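Local coordinates for protein NRD1 (Saccharomyces cerevisiae, PDB 3CLJ) that binds the phosphorylated C-terminal domain of RNA polymerase II through its CTD-interacting domain, as part of the Nrd1-Nab3-Sen1 transcription termination complex, at residues 41-46 and 95-100; 57-62 and 117-122; 100-105 and 139-144; 125-128 and 132-135. One frame throughout, in Å; residues are numbered along the deposited sequence. Where two conformers were deposited one is given.

Contact 1. Residues 41-46 and 95-100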
# COMPACT_ATOMS: atom_id res chain seq x y z
N LYS A 41 8.24 0.58 -11.46
CA LYS A 41 7.74 -0.78 -11.59
C LYS A 41 7.54 -1.54 -10.24
O LYS A 41 6.86 -2.57 -10.22
CB LYS A 41 8.53 -1.58 -12.67
CG LYS A 41 9.91 -2.07 -12.31
CD LYS A 41 10.55 -2.78 -13.54
CE LYS A 41 12.03 -3.15 -13.24
NZ LYS A 41 12.86 -3.85 -14.31
N ILE A 42 8.13 -1.04 -9.15
CA ILE A 42 7.83 -1.53 -7.80
C ILE A 42 6.40 -1.10 -7.43
O ILE A 42 5.59 -1.92 -6.93
CB ILE A 42 8.85 -0.99 -6.74
CG1 ILE A 42 10.25 -1.67 -6.93
CG2 ILE A 42 8.23 -1.06 -5.28
CD1 ILE A 42 11.46 -0.79 -6.53
N ILE A 43 6.09 0.16 -7.72
CA ILE A 43 4.83 0.80 -7.37
C ILE A 43 3.65 0.19 -8.18
O ILE A 43 2.63 -0.19 -7.58
CB ILE A 43 4.95 2.37 -7.45
CG1 ILE A 43 5.93 2.89 -6.35
CG2 ILE A 43 3.57 3.09 -7.42
CD1 ILE A 43 5.38 2.83 -4.93
N SER A 44 3.83 0.06 -9.49
CA SER A 44 2.81 -0.58 -10.36
C SER A 44 2.51 -2.00 -9.89
O SER A 44 1.34 -2.38 -9.70
CB SER A 44 3.16 -0.49 -11.87
OG SER A 44 4.06 -1.50 -12.27
N LEU A 45 3.56 -2.77 -9.57
CA LEU A 45 3.33 -4.11 -9.05
C LEU A 45 2.53 -4.19 -7.75
O LEU A 45 1.63 -5.03 -7.64
CB LEU A 45 4.60 -4.96 -9.03
CG LEU A 45 4.43 -6.45 -8.64
CD1 LEU A 45 3.44 -7.22 -9.59
CD2 LEU A 45 5.82 -7.20 -8.60
N ILE A 46 2.84 -3.33 -6.77
CA ILE A 46 2.17 -3.40 -5.49
C ILE A 46 0.74 -2.86 -5.60
O ILE A 46 -0.13 -3.31 -4.88
CB ILE A 46 3.02 -2.78 -4.29
CG1 ILE A 46 3.04 -1.23 -4.30
CG2 ILE A 46 4.43 -3.46 -4.23
CD1 ILE A 46 3.77 -0.58 -3.09
N ASN A 95 3.08 9.97 -5.36
CA ASN A 95 2.07 10.58 -6.21
C ASN A 95 1.28 9.55 -6.94
O ASN A 95 0.07 9.65 -6.96
CB ASN A 95 2.69 11.61 -7.18
CG ASN A 95 2.87 12.97 -6.52
OD1 ASN A 95 2.17 13.27 -5.53
ND2 ASN A 95 3.81 13.79 -7.05
N THR A 96 1.95 8.53 -7.46
CA THR A 96 1.31 7.39 -8.16
C THR A 96 0.34 6.64 -7.25
O THR A 96 -0.78 6.33 -7.65
CB THR A 96 2.37 6.43 -8.72
OG1 THR A 96 3.22 7.16 -9.60
CG2 THR A 96 1.77 5.24 -9.51
N LEU A 97 0.78 6.34 -6.03
CA LEU A 97 -0.01 5.67 -5.06
C LEU A 97 -1.20 6.53 -4.71
O LEU A 97 -2.33 6.03 -4.71
CB LEU A 97 0.79 5.34 -3.81
CG LEU A 97 1.84 4.24 -3.88
CD1 LEU A 97 2.79 4.32 -2.65
CD2 LEU A 97 1.17 2.85 -4.04
N GLY A 98 -0.95 7.80 -4.38
CA GLY A 98 -2.04 8.74 -4.10
C GLY A 98 -3.09 8.81 -5.22
O GLY A 98 -4.31 8.93 -4.92
N GLU A 99 -2.67 8.74 -6.50
CA GLU A 99 -3.66 8.76 -7.57
C GLU A 99 -4.60 7.53 -7.65
O GLU A 99 -5.68 7.63 -8.19
CB GLU A 99 -3.05 9.14 -8.93
CG GLU A 99 -2.51 10.60 -9.01
CD GLU A 99 -3.54 11.67 -8.59
OE1 GLU A 99 -4.52 11.90 -9.35
OE2 GLU A 99 -3.38 12.27 -7.49
N VAL A 100 -4.23 6.39 -7.06
CA VAL A 100 -5.09 5.19 -7.05
C VAL A 100 -5.58 4.76 -5.67
O VAL A 100 -6.37 3.83 -5.59
CB VAL A 100 -4.42 3.93 -7.71
CG1 VAL A 100 -4.13 4.20 -9.23
CG2 VAL A 100 -3.21 3.52 -6.89
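Ile-43 reaches from helix 39-52 to helix 90-111 with both branches, one for Thr-96 and the other chiefly for Leu-97. The tightest point is methyl on methyl: Ile-43 CG2 lies 3.5 Å from Thr-96 CG2, closer than usual van der Waals contact. With CG1 beside the backbone N (chi1 -67°), Ile-43 sets CG2 anti to N; Thr-96 CG2 also stands anti to its N, and the two meet between the helices. The longer branch of Ile-43 bends at CG1, chi2 -72°, and brings CD1 to 3.8 Å from Leu-97 CD1, the two side chains crossing at about a right angle. One turn on, the packing is slacker, with Ile-46 CD1 4.4 Å from Leu-97 CD2; here Ile-64, Ile-65 and Ile-68 of helix 58-77 also press on Ile-46. Thr-96 forms the more open border. Its OG1 stands anti to its own carbonyl carbon and bonds back to His-92 O within the helix, so the hydroxyl is satisfied locally while the methyl serves the neighbouring helix. Trimming Ile-43 to an alanine here would probably open a gap between the helices, depriving Thr-96 CG2 and Leu-97 CD1 of this apolar partner. The two segments run nearly parallel, with axes 10.3 Å apart and a crossing angle of -22°, as suits alternate helices 39-52 and 90-111 packing side by side with helix 58-77 in the right-handed helical superhelix of CTD-interacting domains.

Contact 2. Residues 57-62 and 117-122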
# COMPACT_ATOMS: atom_id res chain seq x y z
N HIS A 57 -6.93 -11.12 1.50
CA HIS A 57 -5.61 -10.61 1.28
C HIS A 57 -5.52 -9.07 1.03
O HIS A 57 -4.42 -8.50 1.01
CB HIS A 57 -4.91 -11.41 0.15
CG HIS A 57 -4.47 -12.80 0.54
ND1 HIS A 57 -5.21 -13.62 1.36
CD2 HIS A 57 -3.36 -13.51 0.22
CE1 HIS A 57 -4.59 -14.78 1.51
NE2 HIS A 57 -3.46 -14.73 0.83
N LYS A 58 -6.66 -8.40 0.88
CA LYS A 58 -6.63 -6.95 0.62
C LYS A 58 -6.01 -6.12 1.74
O LYS A 58 -5.29 -5.16 1.46
CB LYS A 58 -8.04 -6.44 0.32
CG LYS A 58 -8.71 -7.09 -0.88
CD LYS A 58 -8.35 -6.37 -2.17
CE LYS A 58 -8.82 -7.20 -3.37
NZ LYS A 58 -8.77 -6.37 -4.62
N LEU A 59 -6.28 -6.48 3.00
CA LEU A 59 -5.66 -5.83 4.12
C LEU A 59 -4.12 -5.88 4.00
O LEU A 59 -3.45 -4.83 4.01
CB LEU A 59 -6.12 -6.50 5.42
CG LEU A 59 -5.50 -5.95 6.73
CD1 LEU A 59 -5.74 -4.40 6.86
CD2 LEU A 59 -5.97 -6.73 7.96
N GLY A 60 -3.57 -7.08 3.82
CA GLY A 60 -2.12 -7.26 3.56
C GLY A 60 -1.57 -6.36 2.47
O GLY A 60 -0.49 -5.79 2.60
N SER A 61 -2.32 -6.25 1.38
CA SER A 61 -1.93 -5.39 0.26
C SER A 61 -1.85 -3.90 0.64
O SER A 61 -0.97 -3.18 0.15
CB SER A 61 -2.86 -5.60 -0.93
OG SER A 61 -4.07 -4.79 -0.78
N LEU A 62 -2.72 -3.46 1.54
CA LEU A 62 -2.63 -2.08 2.06
C LEU A 62 -1.49 -1.90 3.09
O LEU A 62 -0.90 -0.79 3.21
CB LEU A 62 -4.00 -1.64 2.65
CG LEU A 62 -5.13 -1.50 1.61
CD1 LEU A 62 -6.50 -1.29 2.33
CD2 LEU A 62 -4.92 -0.46 0.53
N LYS A 117 -12.01 -4.65 7.85
CA LYS A 117 -12.52 -3.26 7.66
C LYS A 117 -12.01 -2.37 8.78
O LYS A 117 -11.61 -1.23 8.53
CB LYS A 117 -14.04 -3.23 7.68
CG LYS A 117 -14.71 -3.70 6.40
CD LYS A 117 -16.10 -3.10 6.27
CE LYS A 117 -17.20 -4.12 5.90
NZ LYS A 117 -16.89 -4.88 4.64
N GLU A 118 -12.01 -2.90 10.01
CA GLU A 118 -11.63 -2.08 11.17
C GLU A 118 -10.15 -1.79 11.24
O GLU A 118 -9.74 -0.73 11.70
CB GLU A 118 -12.36 -2.41 12.50
CG GLU A 118 -13.90 -2.01 12.48
CD GLU A 118 -14.26 -0.48 12.27
OE1 GLU A 118 -14.17 0.27 13.28
OE2 GLU A 118 -14.69 -0.04 11.14
N LYS A 119 -9.35 -2.75 10.75
CA LYS A 119 -7.92 -2.60 10.59
C LYS A 119 -7.59 -1.62 9.46
O LYS A 119 -6.61 -0.86 9.56
CB LYS A 119 -7.25 -3.99 10.35
CG LYS A 119 -7.19 -4.83 11.64
CD LYS A 119 -6.99 -6.33 11.39
CE LYS A 119 -6.93 -7.18 12.75
NZ LYS A 119 -7.28 -8.65 12.48
N ILE A 120 -8.38 -1.63 8.39
CA ILE A 120 -8.21 -0.58 7.36
C ILE A 120 -8.50 0.83 7.94
O ILE A 120 -7.71 1.75 7.76
CB ILE A 120 -9.07 -0.86 6.08
CG1 ILE A 120 -8.64 -2.18 5.41
CG2 ILE A 120 -9.06 0.43 5.11
CD1 ILE A 120 -9.58 -2.72 4.36
N ARG A 121 -9.60 0.97 8.65
CA ARG A 121 -9.91 2.23 9.37
C ARG A 121 -8.73 2.74 10.21
O ARG A 121 -8.37 3.92 10.10
CB ARG A 121 -11.20 2.02 10.17
CG ARG A 121 -12.07 3.27 10.38
CD ARG A 121 -11.52 4.24 11.44
NE ARG A 121 -12.54 4.74 12.35
CZ ARG A 121 -13.84 4.89 12.07
NH1 ARG A 121 -14.32 4.59 10.89
NH2 ARG A 121 -14.66 5.32 13.01
N MET A 122 -8.07 1.88 11.01
CA MET A 122 -6.91 2.33 11.79
C MET A 122 -5.74 2.73 10.98
O MET A 122 -5.04 3.71 11.27
CB MET A 122 -6.39 1.29 12.80
CG MET A 122 -5.10 1.84 13.55
SD MET A 122 -5.39 3.25 14.70
CE MET A 122 -4.20 4.43 14.08
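Leu-59 on helix 58-77 lies against Lys-119 and Ile-120 of helix 114-130, one methyl serving both residues. Apolar contacts join the helices. Leu-59 CG stands anti to the backbone N, chi1 178°, which carries the fork across to the other helix. CD2 rests on the aliphatic part of Lys-119, 3.6 Å from its CD, and CD1 lies 3.8 Å from Lys-119 CB, the two side chains crossing at about a right angle. Leu-59 CD1 is also 3.9 Å from Ile-120 CG1, the two side chains sliding past each other in opposite senses. One turn on, Leu-62 CD1 comes within 3.9 Å of the same Ile-120 CG1 and 4.0 Å of Ile-120 CD1, so both leucines meet the same branch of the isoleucine. An alanine in place of Leu-59 is likely to strip the cover from the methylene chain of Lys-119 and cost Ile-120 CG1 one of its two leucine neighbours. The short segments run almost parallel, at 14° with axes 10.2 Å apart, a side-by-side arrangement of alternate helices belonging to the all-helical superhelix of the CTD-interacting domain; Ala-108 and Ile-109 of helix 90-111 add to the same core. Polar groups work at the margins. Lys-119 runs on extended past the leucine to a salt bridge with Asp-115 and a hydrogen bond to a bound glycerol. Within helix 58-77, Ser-61 OG donates to Lys-58 O at 2.6 Å, tilted 17° from the carbonyl plane; that oxygen also takes the N-H of Leu-62.

Contact 3. Residues 100-105 and 139-144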
# COMPACT_ATOMS: atom_id res chain seq x y z
N VAL A 100 -4.23 6.39 -7.06
CA VAL A 100 -5.09 5.19 -7.05
C VAL A 100 -5.58 4.76 -5.67
O VAL A 100 -6.37 3.83 -5.59
CB VAL A 100 -4.42 3.93 -7.71
CG1 VAL A 100 -4.13 4.20 -9.23
CG2 VAL A 100 -3.21 3.52 -6.89
N ILE A 101 -5.12 5.41 -4.59
CA ILE A 101 -5.44 4.96 -3.25
C ILE A 101 -6.97 4.89 -2.92
O ILE A 101 -7.40 4.02 -2.16
CB ILE A 101 -4.65 5.73 -2.13
CG1 ILE A 101 -4.51 4.86 -0.90
CG2 ILE A 101 -5.25 7.13 -1.80
CD1 ILE A 101 -3.90 3.49 -1.14
N GLN A 102 -7.78 5.82 -3.44
CA GLN A 102 -9.20 5.72 -3.20
C GLN A 102 -9.83 4.50 -3.86
O GLN A 102 -10.68 3.83 -3.23
CB GLN A 102 -9.86 6.98 -3.68
CG GLN A 102 -9.43 8.14 -2.83
CD GLN A 102 -9.96 9.44 -3.35
OE1 GLN A 102 -9.21 10.26 -3.86
NE2 GLN A 102 -11.28 9.61 -3.29
N GLU A 103 -9.43 4.20 -5.11
CA GLU A 103 -9.83 2.96 -5.81
C GLU A 103 -9.47 1.72 -4.96
O GLU A 103 -10.30 0.80 -4.74
CB GLU A 103 -9.13 2.85 -7.18
CG GLU A 103 -9.26 1.49 -7.86
CD GLU A 103 -8.18 1.24 -8.91
OE1 GLU A 103 -7.59 2.24 -9.44
OE2 GLU A 103 -7.94 0.03 -9.18
N LEU A 104 -8.21 1.70 -4.52
CA LEU A 104 -7.73 0.54 -3.81
C LEU A 104 -8.41 0.40 -2.46
O LEU A 104 -8.70 -0.70 -2.05
CB LEU A 104 -6.19 0.61 -3.61
CG LEU A 104 -5.33 0.65 -4.87
CD1 LEU A 104 -3.83 0.59 -4.41
CD2 LEU A 104 -5.67 -0.42 -5.91
N LEU A 105 -8.55 1.50 -1.73
CA LEU A 105 -9.27 1.46 -0.43
C LEU A 105 -10.73 1.04 -0.53
O LEU A 105 -11.17 0.21 0.25
CB LEU A 105 -9.25 2.85 0.25
CG LEU A 105 -7.89 3.20 0.87
CD1 LEU A 105 -7.74 4.77 1.03
CD2 LEU A 105 -7.66 2.43 2.20
N ASN A 139 -11.66 10.94 4.42
CA ASN A 139 -12.50 10.89 5.59
C ASN A 139 -13.90 10.24 5.37
O ASN A 139 -14.50 9.74 6.32
CB ASN A 139 -12.58 12.28 6.21
CG ASN A 139 -13.41 12.34 7.50
OD1 ASN A 139 -14.42 13.06 7.56
ND2 ASN A 139 -12.95 11.67 8.54
N ALA A 140 -14.43 10.33 4.16
CA ALA A 140 -15.70 9.70 3.79
C ALA A 140 -15.49 8.17 3.61
O ALA A 140 -16.24 7.39 4.17
CB ALA A 140 -16.30 10.34 2.53
N ILE A 141 -14.40 7.78 2.94
CA ILE A 141 -14.00 6.39 2.78
C ILE A 141 -13.79 5.73 4.14
O ILE A 141 -14.17 4.59 4.35
CB ILE A 141 -12.75 6.27 1.88
CG1 ILE A 141 -13.09 6.66 0.46
CG2 ILE A 141 -12.13 4.87 1.93
CD1 ILE A 141 -11.83 6.94 -0.41
N ARG A 142 -13.22 6.49 5.08
CA ARG A 142 -13.01 6.03 6.41
C ARG A 142 -14.31 5.67 7.18
O ARG A 142 -14.29 4.86 8.09
CB ARG A 142 -12.20 7.10 7.17
CG ARG A 142 -11.62 6.67 8.49
CD ARG A 142 -11.97 7.68 9.52
NE ARG A 142 -11.39 7.40 10.84
CZ ARG A 142 -11.77 7.96 11.99
NH1 ARG A 142 -12.77 8.85 12.03
NH2 ARG A 142 -11.16 7.63 13.14
N SER A 143 -15.44 6.27 6.85
CA SER A 143 -16.66 6.00 7.67
C SER A 143 -17.22 4.55 7.51
O SER A 143 -17.09 3.92 6.43
CB SER A 143 -17.72 7.07 7.46
OG SER A 143 -18.13 7.06 6.12
N LYS A 144 -17.73 4.02 8.63
CA LYS A 144 -18.42 2.69 8.76
C LYS A 144 -19.68 2.60 7.87
O LYS A 144 -20.10 1.49 7.46
CB LYS A 144 -18.89 2.42 10.22
CG LYS A 144 -17.84 1.85 11.12
CD LYS A 144 -18.48 1.47 12.48
CE LYS A 144 -17.70 0.29 13.12
NZ LYS A 144 -18.24 -0.22 14.44
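Ile-141 overlaps the side of helix 90-111, its CD1 lying on the aliphatic stem of Gln-102 and its CG2 on Leu-105. The segment 139-144 that carries it belongs to the loop between helices 114-130 and 144-149, which folds back here over the helical superhelix of the CTD-interacting domain. Near-extended at its second torsion, chi2 165°, the isoleucine extends CD1 to Gln-102, 3.6 Å from its CG and 3.8 Å from its CB; the two side chains cross at about a right angle. The methyl thus meets methylenes, while the nearest part of the amide, Gln-102 NE2, is 4.0 Å from it. Its shorter branch has the buried partner: Ile-141 CG2 is 3.9 Å from Leu-105 CB, and the end of Leu-105 continues inward to Ile-120 and Leu-124 of helix 114-130. Packing alone joins the two segments, with no hydrogen bond between them. Leu-138, next to this part of the loop, touches both Gln-102 and Leu-105 and widens the apolar patch. The presentation of Ile-141 rests on a type I beta turn from Ala-140 to Ser-143, in which the isoleucine is the second residue. Two groups of Ser-143, the residue at the N-cap position of helix 144-149, grip Ala-140 O: its N at 3.0 Å, and its OG at 2.7 Å in the carbonyl plane.

Contact 4. Residues 125-128 and 132-135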
# COMPACT_ATOMS: atom_id res chain seq x y z
N ASP A 125 -6.22 6.05 9.83
CA ASP A 125 -5.91 7.01 10.91
C ASP A 125 -4.42 7.32 11.01
O ASP A 125 -4.00 8.47 11.18
CB ASP A 125 -6.47 6.52 12.24
CG ASP A 125 -8.00 6.66 12.31
OD1 ASP A 125 -8.56 7.38 11.44
OD2 ASP A 125 -8.64 6.06 13.22
N ILE A 126 -3.61 6.27 10.87
CA ILE A 126 -2.15 6.40 10.75
C ILE A 126 -1.77 7.20 9.49
O ILE A 126 -0.94 8.10 9.57
CB ILE A 126 -1.50 4.98 10.80
CG1 ILE A 126 -1.53 4.43 12.24
CG2 ILE A 126 -0.09 4.94 10.18
CD1 ILE A 126 -1.68 2.95 12.18
N TRP A 127 -2.38 6.92 8.34
CA TRP A 127 -2.10 7.73 7.14
C TRP A 127 -2.40 9.21 7.36
O TRP A 127 -1.63 10.10 6.97
CB TRP A 127 -2.89 7.16 5.95
CG TRP A 127 -2.35 5.81 5.54
CD1 TRP A 127 -1.24 5.17 6.10
CD2 TRP A 127 -2.84 4.92 4.52
NE1 TRP A 127 -1.00 3.98 5.48
CE2 TRP A 127 -1.95 3.80 4.49
CE3 TRP A 127 -3.88 4.98 3.59
CZ2 TRP A 127 -2.08 2.77 3.58
CZ3 TRP A 127 -4.03 3.93 2.71
CH2 TRP A 127 -3.14 2.83 2.71
N ASP A 128 -3.56 9.46 7.97
CA ASP A 128 -4.00 10.81 8.34
C ASP A 128 -2.96 11.47 9.26
O ASP A 128 -2.50 12.58 9.01
CB ASP A 128 -5.37 10.71 9.04
CG ASP A 128 -5.98 12.06 9.36
OD1 ASP A 128 -6.51 12.75 8.44
OD2 ASP A 128 -5.94 12.45 10.53
N LEU A 132 0.50 10.89 4.85
CA LEU A 132 0.50 10.04 3.66
C LEU A 132 -0.88 10.18 2.94
O LEU A 132 -1.94 9.92 3.54
CB LEU A 132 0.83 8.54 3.96
CG LEU A 132 1.11 7.66 2.72
CD1 LEU A 132 2.38 8.15 1.94
CD2 LEU A 132 1.19 6.19 3.09
N PHE A 133 -0.84 10.65 1.71
CA PHE A 133 -2.03 10.87 0.89
C PHE A 133 -2.85 12.08 1.38
O PHE A 133 -4.08 12.08 1.33
CB PHE A 133 -2.90 9.59 0.73
CG PHE A 133 -2.10 8.33 0.42
CD1 PHE A 133 -2.26 7.18 1.17
CD2 PHE A 133 -1.14 8.32 -0.60
CE1 PHE A 133 -1.52 5.99 0.86
CE2 PHE A 133 -0.40 7.17 -0.88
CZ PHE A 133 -0.59 6.01 -0.16
N GLN A 134 -2.16 13.12 1.84
CA GLN A 134 -2.82 14.30 2.38
C GLN A 134 -3.64 15.10 1.35
O GLN A 134 -4.53 15.88 1.72
CB GLN A 134 -1.82 15.19 3.15
CG GLN A 134 -0.61 15.76 2.39
CD GLN A 134 -0.89 16.90 1.41
OE1 GLN A 134 -1.68 17.84 1.68
NE2 GLN A 134 -0.20 16.86 0.28
N LYS A 135 -3.35 14.92 0.05
CA LYS A 135 -4.03 15.66 -0.99
C LYS A 135 -5.43 15.06 -1.23
O LYS A 135 -6.32 15.72 -1.78
CB LYS A 135 -3.29 15.53 -2.34
CG LYS A 135 -2.05 16.36 -2.52
CD LYS A 135 -1.54 16.17 -3.94
CE LYS A 135 -0.24 16.94 -4.16
NZ LYS A 135 -0.09 17.33 -5.61
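One face of the Trp-127 indole receives both Leu-132 and Phe-133, each at a different ring. Leu-132 CD2 sits over the five-membered ring as a CH-pi contact, 4.0 Å from its centroid and 14° off the normal. Beside it Phe-133 turns an edge to the six-membered ring in a T-shaped stack, centroids 5.1 Å apart and planes at 82°. The touching edge is that of CD1 and CE1: Phe-133 CD1 lies 3.6 Å from Trp-127 CE3, and Phe-133 CE1 is 3.7 Å from Trp-127 CZ3. The phenyl ring in turn has Leu-132 CG over the centre of one face, so leucine and the two rings interlock. At the indole edge NE1 is bonded to Asp-66 of helix 58-77, which satisfies the buried N-H and would limit rotation of the ring. The chain turns back as helix 114-130 ends, and its reversal brings the two consecutive apolar residues over a tryptophan of the last turns, in the core of the CTD-interacting domain. Phe-133 has a left-handed helical backbone conformation, uncommon for a residue with a side chain. Leu-132 reaches the indole with CG anti to the backbone N, chi1 -169°. The backbones are linked weakly by Leu-132 N to Trp-127 O, a bent bond of 3.1 Å.

In the fold
Helix 90-111 serves contacts 1 and 3 in succession, with centres about 16 Å apart. Contact 4 lies within the loop closed by contact 3, centres about 11 Å apart, and is tied to it by the Arg-142 to Asp-125 salt bridge and by Ile-101, which touches Trp-127 and brings its CG1 to 3.7 Å from Phe-133 CE1. Phe-133 CE2 also reaches Leu-97 CB of contact 1 at 3.7 Å. Contact 2 is joined to contact 3, centres about 11 Å apart, where Leu-105 CD2 meets Leu-62 CD1 at 3.9 Å. Contacts 1 and 2, about 17 Å apart between centres, lie on opposite sides of the chain's centre; a glycerol, probably from the crystallisation liquor, borders contact 2 at Lys-119.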